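Local coordinates for protein 2-dehydro-3-deoxy-d-gluconate/2-dehydro-3-deoxy-phosphogluconate aldolase (Picrophilus torridus, PDB 4UXD) that acts as an aldolase of the dihydrodipicolinate synthetase family, built on a beta/alpha barrel and assembled from four chains, at residues 210-215 against 223-228; 229-234 against 257-262. All coordinates share one frame; numbering follows the deposited sequence.

Interaction 1 (210-215 against 223-228); sequences DLLFTS and GVCGTT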
loop_
_atom_site.group_PDB
_atom_site.type_symbol
_atom_site.label_atom_id
_atom_site.label_comp_id
_atom_site.label_asym_id
_atom_site.label_seq_id
_atom_site.Cartn_x
_atom_site.Cartn_y
_atom_site.Cartn_z
ATOM N N ASP A 210 17.272 -4.754 -15.579
ATOM C CA ASP A 210 16.689 -4.044 -16.713
ATOM C C ASP A 210 16.923 -2.532 -16.638
ATOM O O ASP A 210 16.766 -1.827 -17.632
ATOM C CB ASP A 210 15.193 -4.355 -16.842
ATOM C CG ASP A 210 14.457 -4.294 -15.530
ATOM O OD1 ASP A 210 15.086 -4.458 -14.458
ATOM O OD2 ASP A 210 13.221 -4.098 -15.591
ATOM N N LEU A 211 17.340 -2.046 -15.473
ATOM C CA LEU A 211 17.527 -0.624 -15.258
ATOM C C LEU A 211 18.992 -0.182 -15.374
ATOM O O LEU A 211 19.307 1.017 -15.249
ATOM C CB LEU A 211 16.984 -0.229 -13.890
ATOM C CG LEU A 211 15.511 -0.502 -13.588
ATOM C CD1 LEU A 211 15.127 0.301 -12.353
ATOM C CD2 LEU A 211 14.585 -0.169 -14.735
ATOM N N LEU A 212 19.876 -1.136 -15.632
ATOM C CA LEU A 212 21.312 -0.866 -15.670
ATOM C C LEU A 212 21.683 0.234 -16.665
ATOM O O LEU A 212 22.470 1.125 -16.349
ATOM C CB LEU A 212 22.085 -2.147 -16.012
ATOM C CG LEU A 212 23.613 -2.030 -16.010
ATOM C CD1 LEU A 212 24.146 -1.449 -14.683
ATOM C CD2 LEU A 212 24.241 -3.392 -16.273
ATOM N N PHE A 213 21.115 0.185 -17.866
ATOM C CA PHE A 213 21.496 1.159 -18.881
ATOM C C PHE A 213 21.101 2.577 -18.454
ATOM O O PHE A 213 21.929 3.484 -18.473
ATOM C CB PHE A 213 20.878 0.816 -20.233
ATOM C CG PHE A 213 21.302 1.742 -21.329
ATOM C CD1 PHE A 213 22.544 1.604 -21.930
ATOM C CD2 PHE A 213 20.467 2.762 -21.751
ATOM C CE1 PHE A 213 22.942 2.467 -22.940
ATOM C CE2 PHE A 213 20.859 3.619 -22.756
ATOM C CZ PHE A 213 22.099 3.475 -23.350
ATOM N N THR A 214 19.850 2.761 -18.045
ATOM C CA THR A 214 19.416 4.035 -17.474
ATOM C C THR A 214 20.335 4.463 -16.316
ATOM O O THR A 214 20.713 5.631 -16.216
ATOM C CB THR A 214 17.943 3.953 -16.979
ATOM O OG1 THR A 214 17.075 3.702 -18.091
ATOM C CG2 THR A 214 17.499 5.247 -16.268
ATOM N N SER A 215 20.711 3.514 -15.459
ATOM C CA SER A 215 21.498 3.836 -14.276
ATOM C C SER A 215 22.910 4.276 -14.648
ATOM O O SER A 215 23.463 5.199 -14.041
ATOM C CB SER A 215 21.562 2.643 -13.323
ATOM O OG SER A 215 20.274 2.227 -12.928
ATOM N N GLY A 223 26.201 -2.334 -11.709
ATOM C CA GLY A 223 25.027 -3.070 -11.283
ATOM C C GLY A 223 25.300 -4.291 -10.428
ATOM O O GLY A 223 26.366 -4.898 -10.503
ATOM N N VAL A 224 24.315 -4.632 -9.603
ATOM C CA VAL A 224 24.227 -5.936 -8.953
ATOM C C VAL A 224 23.079 -6.690 -9.607
ATOM O O VAL A 224 21.907 -6.350 -9.375
ATOM C CB VAL A 224 23.970 -5.828 -7.429
ATOM C CG1 VAL A 224 24.116 -7.196 -6.759
ATOM C CG2 VAL A 224 24.910 -4.839 -6.799
ATOM N N CYS A 225 23.411 -7.701 -10.413
ATOM C CA CYS A 225 22.460 -8.265 -11.358
ATOM C C CYS A 225 22.359 -9.782 -11.315
ATOM O O CYS A 225 23.240 -10.477 -11.795
ATOM C CB CYS A 225 22.847 -7.819 -12.766
ATOM S SG CYS A 225 22.997 -6.033 -12.944
ATOM N N GLY A 226 21.254 -10.289 -10.784
ATOM C CA GLY A 226 21.071 -11.718 -10.602
ATOM C C GLY A 226 21.135 -12.566 -11.868
ATOM O O GLY A 226 21.475 -13.746 -11.811
ATOM N N THR A 227 20.800 -11.988 -13.012
ATOM C CA THR A 227 20.828 -12.746 -14.250
ATOM C C THR A 227 22.243 -13.199 -14.634
ATOM O O THR A 227 22.397 -14.066 -15.494
ATOM C CB THR A 227 20.247 -11.936 -15.412
ATOM O OG1 THR A 227 21.065 -10.778 -15.659
ATOM C CG2 THR A 227 18.813 -11.535 -15.098
ATOM N N THR A 228 23.267 -12.633 -14.003
ATOM C CA THR A 228 24.637 -13.043 -14.293
ATOM C C THR A 228 24.930 -14.464 -13.783
ATOM O O THR A 228 25.961 -15.033 -14.106
ATOM C CB THR A 228 25.674 -12.069 -13.694
ATOM O OG1 THR A 228 25.552 -12.037 -12.265
ATOM C CG2 THR A 228 25.467 -10.679 -14.253
#
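Leu212 sends its two methyls to different neighbours, CD1 to the strand backbone at Gly223 and CD2 to Cys225 just beyond the strand. CD1 lies 3.7 Å from Gly223 N and 3.9 Å from Gly223 CA. Leu212 CD2 turns instead to Cys225 SG at 4.4 Å, a looser apolar touch. The leucine's CG stands opposite its backbone N (chi1 -177°), which extends the branch from the helix start toward these two residues. Cys225 directs its CB back at the helix, whereas Val224, just before it, turns its CB away, and its side chain touches Val29 and Pro31. Backbone hydrogen bonds to Val29 of the first strand, 27-31, on one edge and to Gln206 of strand 203-206 on the other mark strand 222-224 as the eighth of the beta/alpha barrel; helix 212-217 lies in the beta-alpha-beta crossover from strand 203-206 to it. Leu211 O accepts from Ser215 N and from Ser215 OG, the latter at 2.8 Å and 53° above the carbonyl plane; that hydroxyl is also bonded to Gln206 NE2. Cys225 O likewise takes two donors, Thr228 N and Thr228 OG1, the hydroxyl at 2.8 Å and nearly in line with the carbonyl (C=O...O angle 166°). Beyond them, Ile234 and Leu237 of helix 233-240 cover Leu212, and Asp210 OD1 forms a salt bridge with Arg189 of a second subunit.

Interaction 2 (229-234 against 257-262); sequences NFSDGI and IPLMKK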
loop_
_atom_site.group_PDB
_atom_site.type_symbol
_atom_site.label_atom_id
_atom_site.label_comp_id
_atom_site.label_asym_id
_atom_site.label_seq_id
_atom_site.Cartn_x
_atom_site.Cartn_y
_atom_site.Cartn_z
ATOM N N ASN A 229 24.013 -15.037 -13.009
ATOM C CA ASN A 229 24.169 -16.402 -12.545
ATOM C C ASN A 229 24.125 -17.423 -13.694
ATOM O O ASN A 229 24.530 -18.569 -13.524
ATOM C CB ASN A 229 23.082 -16.737 -11.520
ATOM C CG ASN A 229 23.389 -16.199 -10.148
ATOM O OD1 ASN A 229 24.140 -16.808 -9.389
ATOM N ND2 ASN A 229 22.804 -15.049 -9.813
ATOM N N PHE A 230 23.625 -17.007 -14.855
ATOM C CA PHE A 230 23.441 -17.918 -15.978
ATOM C C PHE A 230 23.331 -17.182 -17.310
ATOM O O PHE A 230 22.933 -17.758 -18.313
ATOM C CB PHE A 230 22.197 -18.769 -15.751
ATOM C CG PHE A 230 21.072 -18.018 -15.118
ATOM C CD1 PHE A 230 20.251 -17.210 -15.876
ATOM C CD2 PHE A 230 20.859 -18.093 -13.752
ATOM C CE1 PHE A 230 19.229 -16.508 -15.282
ATOM C CE2 PHE A 230 19.841 -17.396 -13.156
ATOM C CZ PHE A 230 19.024 -16.604 -13.916
ATOM N N SER A 231 23.708 -15.913 -17.318
ATOM C CA SER A 231 23.672 -15.115 -18.530
ATOM C C SER A 231 24.757 -14.045 -18.506
ATOM O O SER A 231 24.952 -13.368 -17.495
ATOM C CB SER A 231 22.300 -14.477 -18.700
ATOM O OG SER A 231 22.250 -13.710 -19.878
ATOM N N ASP A 232 25.471 -13.911 -19.619
ATOM C CA ASP A 232 26.522 -12.908 -19.747
ATOM C C ASP A 232 25.979 -11.558 -20.259
ATOM O O ASP A 232 26.733 -10.581 -20.371
ATOM C CB ASP A 232 27.613 -13.417 -20.693
ATOM C CG ASP A 232 27.102 -13.607 -22.125
ATOM O OD1 ASP A 232 25.876 -13.791 -22.308
ATOM O OD2 ASP A 232 27.922 -13.572 -23.066
ATOM N N GLY A 233 24.685 -11.522 -20.577
ATOM C CA GLY A 233 24.039 -10.337 -21.132
ATOM C C GLY A 233 24.388 -9.036 -20.430
ATOM O O GLY A 233 24.854 -8.089 -21.057
ATOM N N ILE A 234 24.179 -8.996 -19.121
ATOM C CA ILE A 234 24.516 -7.819 -18.336
ATOM C C ILE A 234 25.981 -7.423 -18.464
ATOM O O ILE A 234 26.290 -6.235 -18.456
ATOM C CB ILE A 234 24.183 -8.032 -16.844
ATOM C CG1 ILE A 234 22.691 -7.803 -16.606
ATOM C CG2 ILE A 234 25.008 -7.103 -15.927
ATOM C CD1 ILE A 234 22.234 -6.368 -16.806
ATOM N N ILE A 257 16.186 -7.416 -20.623
ATOM C CA ILE A 257 14.813 -7.047 -20.268
ATOM C C ILE A 257 13.826 -8.164 -20.575
ATOM O O ILE A 257 12.915 -8.405 -19.789
ATOM C CB ILE A 257 14.376 -5.736 -20.992
ATOM C CG1 ILE A 257 14.977 -4.532 -20.275
ATOM C CG2 ILE A 257 12.841 -5.580 -21.038
ATOM C CD1 ILE A 257 14.973 -3.278 -21.083
ATOM N N PRO A 258 13.990 -8.841 -21.725
ATOM C CA PRO A 258 13.069 -9.946 -21.995
ATOM C C PRO A 258 13.320 -11.130 -21.079
ATOM O O PRO A 258 12.369 -11.821 -20.705
ATOM C CB PRO A 258 13.354 -10.285 -23.459
ATOM C CG PRO A 258 13.879 -9.016 -24.017
ATOM C CD PRO A 258 14.743 -8.474 -22.931
ATOM N N LEU A 259 14.579 -11.337 -20.701
ATOM C CA LEU A 259 14.916 -12.359 -19.704
ATOM C C LEU A 259 14.363 -12.023 -18.318
ATOM O O LEU A 259 13.838 -12.905 -17.618
ATOM C CB LEU A 259 16.428 -12.543 -19.601
ATOM C CG LEU A 259 16.825 -13.597 -18.570
ATOM C CD1 LEU A 259 16.345 -14.979 -19.006
ATOM C CD2 LEU A 259 18.313 -13.571 -18.330
ATOM N N MET A 260 14.510 -10.756 -17.924
ATOM C CA MET A 260 13.970 -10.268 -16.656
ATOM C C MET A 260 12.449 -10.427 -16.581
ATOM O O MET A 260 11.894 -10.589 -15.495
ATOM C CB MET A 260 14.341 -8.796 -16.433
ATOM C CG MET A 260 15.748 -8.550 -15.865
ATOM S SD MET A 260 16.044 -9.437 -14.311
ATOM C CE MET A 260 15.048 -8.551 -13.124
ATOM N N LYS A 261 11.777 -10.383 -17.728
ATOM C CA LYS A 261 10.330 -10.537 -17.757
ATOM C C LYS A 261 9.954 -11.987 -17.527
ATOM O O LYS A 261 9.036 -12.279 -16.756
ATOM C CB LYS A 261 9.746 -10.067 -19.082
ATOM C CG LYS A 261 8.217 -10.166 -19.139
ATOM C CD LYS A 261 7.681 -9.743 -20.505
ATOM C CE LYS A 261 6.178 -9.957 -20.617
ATOM N NZ LYS A 261 5.717 -9.987 -22.033
ATOM N N LYS A 262 10.653 -12.886 -18.225
ATOM C CA LYS A 262 10.488 -14.322 -18.033
ATOM C C LYS A 262 10.655 -14.661 -16.552
ATOM O O LYS A 262 9.770 -15.258 -15.950
ATOM C CB LYS A 262 11.499 -15.114 -18.875
ATOM C CG LYS A 262 11.218 -15.157 -20.366
ATOM C CD LYS A 262 10.215 -16.257 -20.727
ATOM C CE LYS A 262 10.022 -16.398 -22.237
ATOM N NZ LYS A 262 9.117 -17.534 -22.594
#
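One methyl of Leu259 carries the whole contact: CD2 meets Ser231 CB at 4.1 Å and Phe230 CE1 at 4.3 Å. Both approaches are apolar and neither is tight, in keeping with a small interface of 85 Å². The methyl comes to the edge of the phenyl ring, near its plane, rather than over a face. Leu259 gets there because its CG is anti to the backbone N (chi1 180°), which carries the branch from helix 245-264 toward the facing loop. On that loop Ser231 offers its CB to the leucine, while its hydroxyl does something else. OG accepts from Gly233 N in a capping bond that is weak (3.3 Å, N-H...O angle 160°) and stands at the entrance to helix 233-240. The serine therefore presents carbon to one helix and oxygen to the start of another.

The next shell sets the two partners. Phe230 is stacked on the ring of Tyr275 and also touches Leu263 and Phe276, so Leu259 is one of several neighbours of the ring. Just before it, the Asn229 amide is tied at both ends: ND2 bonds to Gly226 O, in the preceding turn, and to Pro31 O, and OD1 receives Ile33 N. The bonds to Pro31 and Ile33 tie the loop to the end of strand 27-31 and the chain just after it. On the helix side, Pro258 N makes no bond to the preceding turn and the helix is kinked there; Lys261 N makes weak bonds to Ile257 O and Pro258 O, and Lys262 N bonds to Pro258 O at 3.2 Å.

Within the fold, the contact joins the loop after strand 222-224 to the long helix 245-264. Helix 270-279 covers Phe230 and Leu259 through Tyr275, while Ile234, in the first turn of helix 233-240, touches both Val256 of the long helix and Ile28 of strand 27-31.

In the fold
Interaction 1 and interaction 2 follow one another along the chain, 223-228 leading directly into 229-234, and their centres are about 9 Å apart. They touch through several side chains: Leu212 CD2 packs on Ile234 CD1 at 3.6 Å, Thr227 CG2 on Met260 SD at 3.6 Å, and Asp210 CB on Ile257 CG1 at 3.4 Å. These contacts link the surroundings of the eighth barrel strand's end to helix 245-264. A glycerol, probably from the crystallisation liquor, lies about 5 Å from the side chain of Cys225 and is weakly hydrogen-bonded to Gly226 N, which is consistent with a pocket near that strand's end.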